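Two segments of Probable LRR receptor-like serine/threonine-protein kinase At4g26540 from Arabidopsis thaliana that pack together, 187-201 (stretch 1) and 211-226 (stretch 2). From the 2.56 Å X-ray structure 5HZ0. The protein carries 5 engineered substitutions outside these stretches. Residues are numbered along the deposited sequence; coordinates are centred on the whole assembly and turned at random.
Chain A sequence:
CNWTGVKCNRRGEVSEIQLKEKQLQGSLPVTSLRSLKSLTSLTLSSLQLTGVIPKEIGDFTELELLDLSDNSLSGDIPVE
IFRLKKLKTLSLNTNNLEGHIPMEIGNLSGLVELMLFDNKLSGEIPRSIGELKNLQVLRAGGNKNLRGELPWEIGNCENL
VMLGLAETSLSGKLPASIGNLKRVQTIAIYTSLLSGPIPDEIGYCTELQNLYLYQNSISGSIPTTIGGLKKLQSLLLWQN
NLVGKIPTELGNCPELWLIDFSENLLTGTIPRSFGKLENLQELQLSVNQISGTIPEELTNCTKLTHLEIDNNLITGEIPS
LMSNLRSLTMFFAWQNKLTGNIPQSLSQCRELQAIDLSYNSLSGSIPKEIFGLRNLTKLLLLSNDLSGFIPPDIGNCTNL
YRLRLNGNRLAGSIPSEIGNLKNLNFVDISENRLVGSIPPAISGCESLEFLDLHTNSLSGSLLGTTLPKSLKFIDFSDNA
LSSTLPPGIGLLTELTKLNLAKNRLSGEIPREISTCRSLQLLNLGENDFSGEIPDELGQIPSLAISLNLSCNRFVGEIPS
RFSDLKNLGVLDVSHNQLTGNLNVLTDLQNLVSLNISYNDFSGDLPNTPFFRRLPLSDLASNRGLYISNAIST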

# COMPACT_ATOMS: atom_id res chain seq x y z
N ILE A 187 -19.50 -15.14 7.99
CA ILE A 187 -19.50 -15.49 6.58
C ILE A 187 -18.26 -14.88 5.90
O ILE A 187 -18.17 -13.66 5.74
CB ILE A 187 -20.79 -14.99 5.88
CG1 ILE A 187 -22.02 -15.69 6.44
CG2 ILE A 187 -20.72 -15.21 4.35
CD1 ILE A 187 -23.33 -15.23 5.83
N ALA A 188 -17.30 -15.72 5.53
CA ALA A 188 -16.11 -15.19 4.86
C ALA A 188 -15.99 -15.69 3.42
O ALA A 188 -15.50 -16.80 3.16
CB ALA A 188 -14.85 -15.55 5.64
N ILE A 189 -16.39 -14.85 2.48
CA ILE A 189 -16.16 -15.18 1.09
C ILE A 189 -15.55 -13.95 0.43
O ILE A 189 -16.26 -13.17 -0.20
CB ILE A 189 -17.51 -15.52 0.42
CG1 ILE A 189 -18.39 -16.31 1.41
CG2 ILE A 189 -17.31 -16.28 -0.88
CD1 ILE A 189 -19.73 -16.79 0.85
N TYR A 190 -14.23 -13.91 0.41
CA TYR A 190 -13.52 -12.71 0.00
C TYR A 190 -12.40 -13.09 -0.96
O TYR A 190 -11.87 -14.21 -0.89
CB TYR A 190 -12.97 -11.93 1.21
CG TYR A 190 -12.06 -12.70 2.15
CD1 TYR A 190 -10.72 -12.89 1.85
CD2 TYR A 190 -12.54 -13.23 3.35
CE1 TYR A 190 -9.89 -13.58 2.71
CE2 TYR A 190 -11.73 -13.93 4.22
CZ TYR A 190 -10.40 -14.11 3.89
OH TYR A 190 -9.58 -14.81 4.74
N THR A 191 -12.06 -12.15 -1.84
CA THR A 191 -11.09 -12.41 -2.90
C THR A 191 -11.58 -13.59 -3.72
O THR A 191 -10.90 -14.60 -3.88
CB THR A 191 -9.69 -12.64 -2.32
OG1 THR A 191 -9.48 -11.73 -1.22
CG2 THR A 191 -8.61 -12.45 -3.38
N SER A 192 -12.81 -13.46 -4.20
CA SER A 192 -13.49 -14.47 -5.00
C SER A 192 -14.11 -13.82 -6.24
O SER A 192 -13.72 -12.71 -6.63
CB SER A 192 -14.54 -15.22 -4.19
OG SER A 192 -13.94 -16.23 -3.39
N LEU A 193 -14.98 -14.56 -6.91
CA LEU A 193 -15.68 -14.10 -8.12
C LEU A 193 -17.13 -13.60 -8.00
O LEU A 193 -17.81 -13.46 -9.00
CB LEU A 193 -15.53 -15.11 -9.27
CG LEU A 193 -14.06 -15.33 -9.65
CD1 LEU A 193 -13.92 -16.26 -10.85
CD2 LEU A 193 -13.35 -14.01 -9.90
N LEU A 194 -17.63 -13.42 -6.78
CA LEU A 194 -19.02 -12.97 -6.59
C LEU A 194 -19.43 -11.69 -7.33
O LEU A 194 -18.66 -10.74 -7.42
CB LEU A 194 -19.30 -12.76 -5.11
CG LEU A 194 -19.18 -13.94 -4.16
CD1 LEU A 194 -19.36 -13.42 -2.74
CD2 LEU A 194 -20.20 -15.03 -4.50
N SER A 195 -20.67 -11.68 -7.82
CA SER A 195 -21.27 -10.49 -8.44
C SER A 195 -22.76 -10.43 -8.12
O SER A 195 -23.29 -11.32 -7.46
CB SER A 195 -21.04 -10.45 -9.97
OG SER A 195 -20.97 -11.75 -10.56
N GLY A 196 -23.44 -9.40 -8.59
CA GLY A 196 -24.81 -9.18 -8.16
C GLY A 196 -24.85 -8.57 -6.76
O GLY A 196 -23.80 -8.37 -6.12
N PRO A 197 -26.05 -8.25 -6.29
CA PRO A 197 -26.25 -7.60 -4.99
C PRO A 197 -26.17 -8.55 -3.80
O PRO A 197 -26.48 -9.74 -3.94
CB PRO A 197 -27.68 -7.05 -5.10
CG PRO A 197 -28.38 -8.00 -6.01
CD PRO A 197 -27.32 -8.43 -7.02
N ILE A 198 -25.74 -8.02 -2.66
CA ILE A 198 -25.90 -8.70 -1.39
C ILE A 198 -27.40 -8.83 -1.22
O ILE A 198 -28.12 -7.85 -1.38
CB ILE A 198 -25.30 -7.88 -0.22
CG1 ILE A 198 -23.78 -7.78 -0.34
CG2 ILE A 198 -25.70 -8.48 1.14
CD1 ILE A 198 -23.21 -6.47 0.10
N PRO A 199 -27.90 -10.04 -0.94
CA PRO A 199 -29.36 -10.17 -0.81
C PRO A 199 -29.86 -9.58 0.51
O PRO A 199 -29.22 -9.75 1.55
CB PRO A 199 -29.58 -11.69 -0.83
CG PRO A 199 -28.28 -12.27 -0.36
CD PRO A 199 -27.19 -11.32 -0.74
N ASP A 200 -31.00 -8.91 0.46
CA ASP A 200 -31.63 -8.35 1.65
C ASP A 200 -31.90 -9.39 2.73
O ASP A 200 -31.83 -9.08 3.93
CB ASP A 200 -32.91 -7.62 1.27
CG ASP A 200 -32.64 -6.34 0.52
OD1 ASP A 200 -32.47 -6.40 -0.71
OD2 ASP A 200 -32.57 -5.27 1.17
N GLU A 201 -32.18 -10.62 2.30
CA GLU A 201 -32.43 -11.71 3.24
C GLU A 201 -31.31 -11.92 4.25
O GLU A 201 -31.53 -12.57 5.26
CB GLU A 201 -32.70 -13.02 2.50
CG GLU A 201 -33.99 -13.03 1.69
CD GLU A 201 -33.90 -12.23 0.40
OE1 GLU A 201 -32.77 -11.90 -0.03
OE2 GLU A 201 -34.97 -11.93 -0.17
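Stretch 2 211-226: LYLYQNSISGSIPTTI

The apolar centre is set by Ile198, whose CA-to-CB bond points toward stretch 2 and which loses more area to it (122 Å²) than any other residue here. Its CG1 lies 3.9 Å from Leu213 CD1 and 4.0 Å from Ile218 CG2, and its CG2 lies 3.6 Å from Pro223 CG. Leu194 extends this cluster, with CD1 4.2 Å from Leu213 CD2 and CB 4.1 Å from Ile218 CG1.

Stretch 2 runs parallel to stretch 1, as the register shows: Ile187 pairs with Leu211 and Ala188 with Tyr212 as parallel bridges, at CA-CA distances of 5.3 and 4.8 Å. Tyr212 N donates to Ile187 O (3.0 Å, 172°), and Ile189 N to Tyr212 O (2.9 Å). Beyond this pair of bridges, Tyr190 and Tyr214 place their rings nearly parallel (10°) but slid apart, centroids 4.5 Å apart; Tyr190 CB sits over the Tyr214 face.

Asn216 ties the two backbones together: ND2 donates to Ile189 O (3.2 Å), while OD1 accepts from Leu194 N (3.3 Å). Further along, Ser217 N reaches Leu194 O (2.7 Å) and Ser219 N reaches Gly196 O (3.0 Å), both hydrogen bonds. At the polar edge, Thr191 OG1 donates to Gln215 OE1 (2.7 Å), and Thr225 OG1, in a 3-10 segment, to Asp200 O (2.9 Å).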

# COMPACT_ATOMS: atom_id res chain seq x y z
N LEU A 211 -19.09 -10.03 8.55
CA LEU A 211 -19.40 -10.19 7.14
C LEU A 211 -18.20 -9.76 6.27
O LEU A 211 -17.85 -8.58 6.24
CB LEU A 211 -20.66 -9.40 6.80
CG LEU A 211 -21.15 -9.48 5.35
CD1 LEU A 211 -21.34 -10.92 4.93
CD2 LEU A 211 -22.45 -8.70 5.18
N TYR A 212 -17.51 -10.72 5.64
CA TYR A 212 -16.37 -10.38 4.78
C TYR A 212 -16.69 -10.82 3.37
O TYR A 212 -16.59 -12.00 3.04
CB TYR A 212 -15.10 -11.12 5.23
CG TYR A 212 -14.80 -11.08 6.73
CD1 TYR A 212 -15.15 -9.99 7.52
CD2 TYR A 212 -14.15 -12.14 7.35
CE1 TYR A 212 -14.88 -9.96 8.86
CE2 TYR A 212 -13.88 -12.12 8.70
CZ TYR A 212 -14.24 -11.03 9.45
OH TYR A 212 -13.98 -11.02 10.78
N LEU A 213 -17.09 -9.84 2.56
CA LEU A 213 -17.29 -9.97 1.12
C LEU A 213 -16.27 -9.22 0.25
O LEU A 213 -16.55 -8.95 -0.92
CB LEU A 213 -18.73 -9.64 0.74
CG LEU A 213 -19.68 -10.54 1.53
CD1 LEU A 213 -21.13 -10.17 1.30
CD2 LEU A 213 -19.42 -12.02 1.17
N TYR A 214 -15.18 -8.75 0.83
CA TYR A 214 -14.29 -7.87 0.07
C TYR A 214 -13.61 -8.52 -1.15
O TYR A 214 -13.54 -9.75 -1.28
CB TYR A 214 -13.26 -7.19 0.98
CG TYR A 214 -12.27 -8.12 1.66
CD1 TYR A 214 -12.56 -8.71 2.88
CD2 TYR A 214 -11.03 -8.37 1.09
CE1 TYR A 214 -11.65 -9.54 3.51
CE2 TYR A 214 -10.12 -9.19 1.71
CZ TYR A 214 -10.43 -9.77 2.92
OH TYR A 214 -9.50 -10.59 3.51
N GLN A 215 -13.16 -7.67 -2.08
CA GLN A 215 -12.49 -8.13 -3.31
C GLN A 215 -13.31 -9.10 -4.17
O GLN A 215 -12.86 -10.17 -4.55
CB GLN A 215 -11.12 -8.71 -3.00
CG GLN A 215 -10.14 -7.64 -2.56
CD GLN A 215 -8.75 -8.17 -2.41
OE1 GLN A 215 -8.55 -9.25 -1.85
NE2 GLN A 215 -7.78 -7.43 -2.93
N ASN A 216 -14.54 -8.69 -4.48
CA ASN A 216 -15.38 -9.39 -5.43
C ASN A 216 -15.89 -8.32 -6.37
O ASN A 216 -15.33 -7.23 -6.43
CB ASN A 216 -16.55 -10.10 -4.76
CG ASN A 216 -16.10 -11.24 -3.88
OD1 ASN A 216 -15.75 -12.31 -4.37
ND2 ASN A 216 -16.10 -11.01 -2.56
N SER A 217 -16.87 -8.68 -7.20
CA SER A 217 -17.55 -7.73 -8.07
C SER A 217 -18.94 -7.29 -7.64
O SER A 217 -19.71 -6.78 -8.45
CB SER A 217 -17.48 -8.16 -9.54
OG SER A 217 -16.12 -8.17 -9.91
N ILE A 218 -19.30 -7.56 -6.39
CA ILE A 218 -20.65 -7.30 -5.89
C ILE A 218 -21.14 -5.90 -6.24
O ILE A 218 -20.41 -4.92 -6.13
CB ILE A 218 -20.72 -7.48 -4.36
CG1 ILE A 218 -20.49 -8.95 -3.98
CG2 ILE A 218 -22.06 -6.98 -3.81
CD1 ILE A 218 -20.40 -9.18 -2.47
N SER A 219 -22.38 -5.84 -6.69
CA SER A 219 -22.94 -4.62 -7.24
C SER A 219 -24.20 -4.33 -6.46
O SER A 219 -24.47 -5.00 -5.47
CB SER A 219 -23.29 -4.81 -8.72
OG SER A 219 -24.41 -5.68 -8.85
N GLY A 220 -24.98 -3.36 -6.91
CA GLY A 220 -26.16 -2.98 -6.17
C GLY A 220 -25.74 -2.13 -4.98
O GLY A 220 -24.61 -1.64 -4.94
N SER A 221 -26.63 -1.95 -4.01
CA SER A 221 -26.29 -1.19 -2.83
C SER A 221 -26.23 -2.08 -1.57
O SER A 221 -26.57 -3.27 -1.63
CB SER A 221 -27.31 -0.08 -2.62
OG SER A 221 -28.61 -0.56 -2.83
N ILE A 222 -25.82 -1.49 -0.45
CA ILE A 222 -25.72 -2.18 0.84
C ILE A 222 -27.12 -2.27 1.44
O ILE A 222 -27.75 -1.24 1.71
CB ILE A 222 -24.75 -1.46 1.82
CG1 ILE A 222 -23.34 -1.46 1.24
CG2 ILE A 222 -24.74 -2.16 3.17
CD1 ILE A 222 -22.52 -0.27 1.63
N PRO A 223 -27.63 -3.49 1.60
CA PRO A 223 -29.01 -3.61 2.07
C PRO A 223 -29.24 -2.96 3.43
O PRO A 223 -28.47 -3.13 4.36
CB PRO A 223 -29.25 -5.12 2.11
CG PRO A 223 -27.90 -5.75 1.97
CD PRO A 223 -27.07 -4.79 1.19
N THR A 224 -30.31 -2.19 3.50
CA THR A 224 -30.72 -1.53 4.72
C THR A 224 -30.93 -2.52 5.88
O THR A 224 -30.65 -2.20 7.04
CB THR A 224 -32.02 -0.75 4.44
OG1 THR A 224 -31.74 0.29 3.50
CG2 THR A 224 -32.52 -0.11 5.71
N THR A 225 -31.37 -3.73 5.55
CA THR A 225 -31.63 -4.78 6.51
C THR A 225 -30.42 -5.13 7.37
O THR A 225 -30.56 -5.68 8.46
CB THR A 225 -32.05 -6.05 5.83
OG1 THR A 225 -31.04 -6.43 4.88
CG2 THR A 225 -33.36 -5.83 5.10
N ILE A 226 -29.23 -4.81 6.87
CA ILE A 226 -28.01 -5.04 7.63
C ILE A 226 -28.00 -4.29 8.97
O ILE A 226 -27.33 -4.69 9.92
CB ILE A 226 -26.75 -4.79 6.75
CG1 ILE A 226 -26.56 -5.98 5.82
CG2 ILE A 226 -25.49 -4.61 7.58
CD1 ILE A 226 -25.12 -6.37 5.62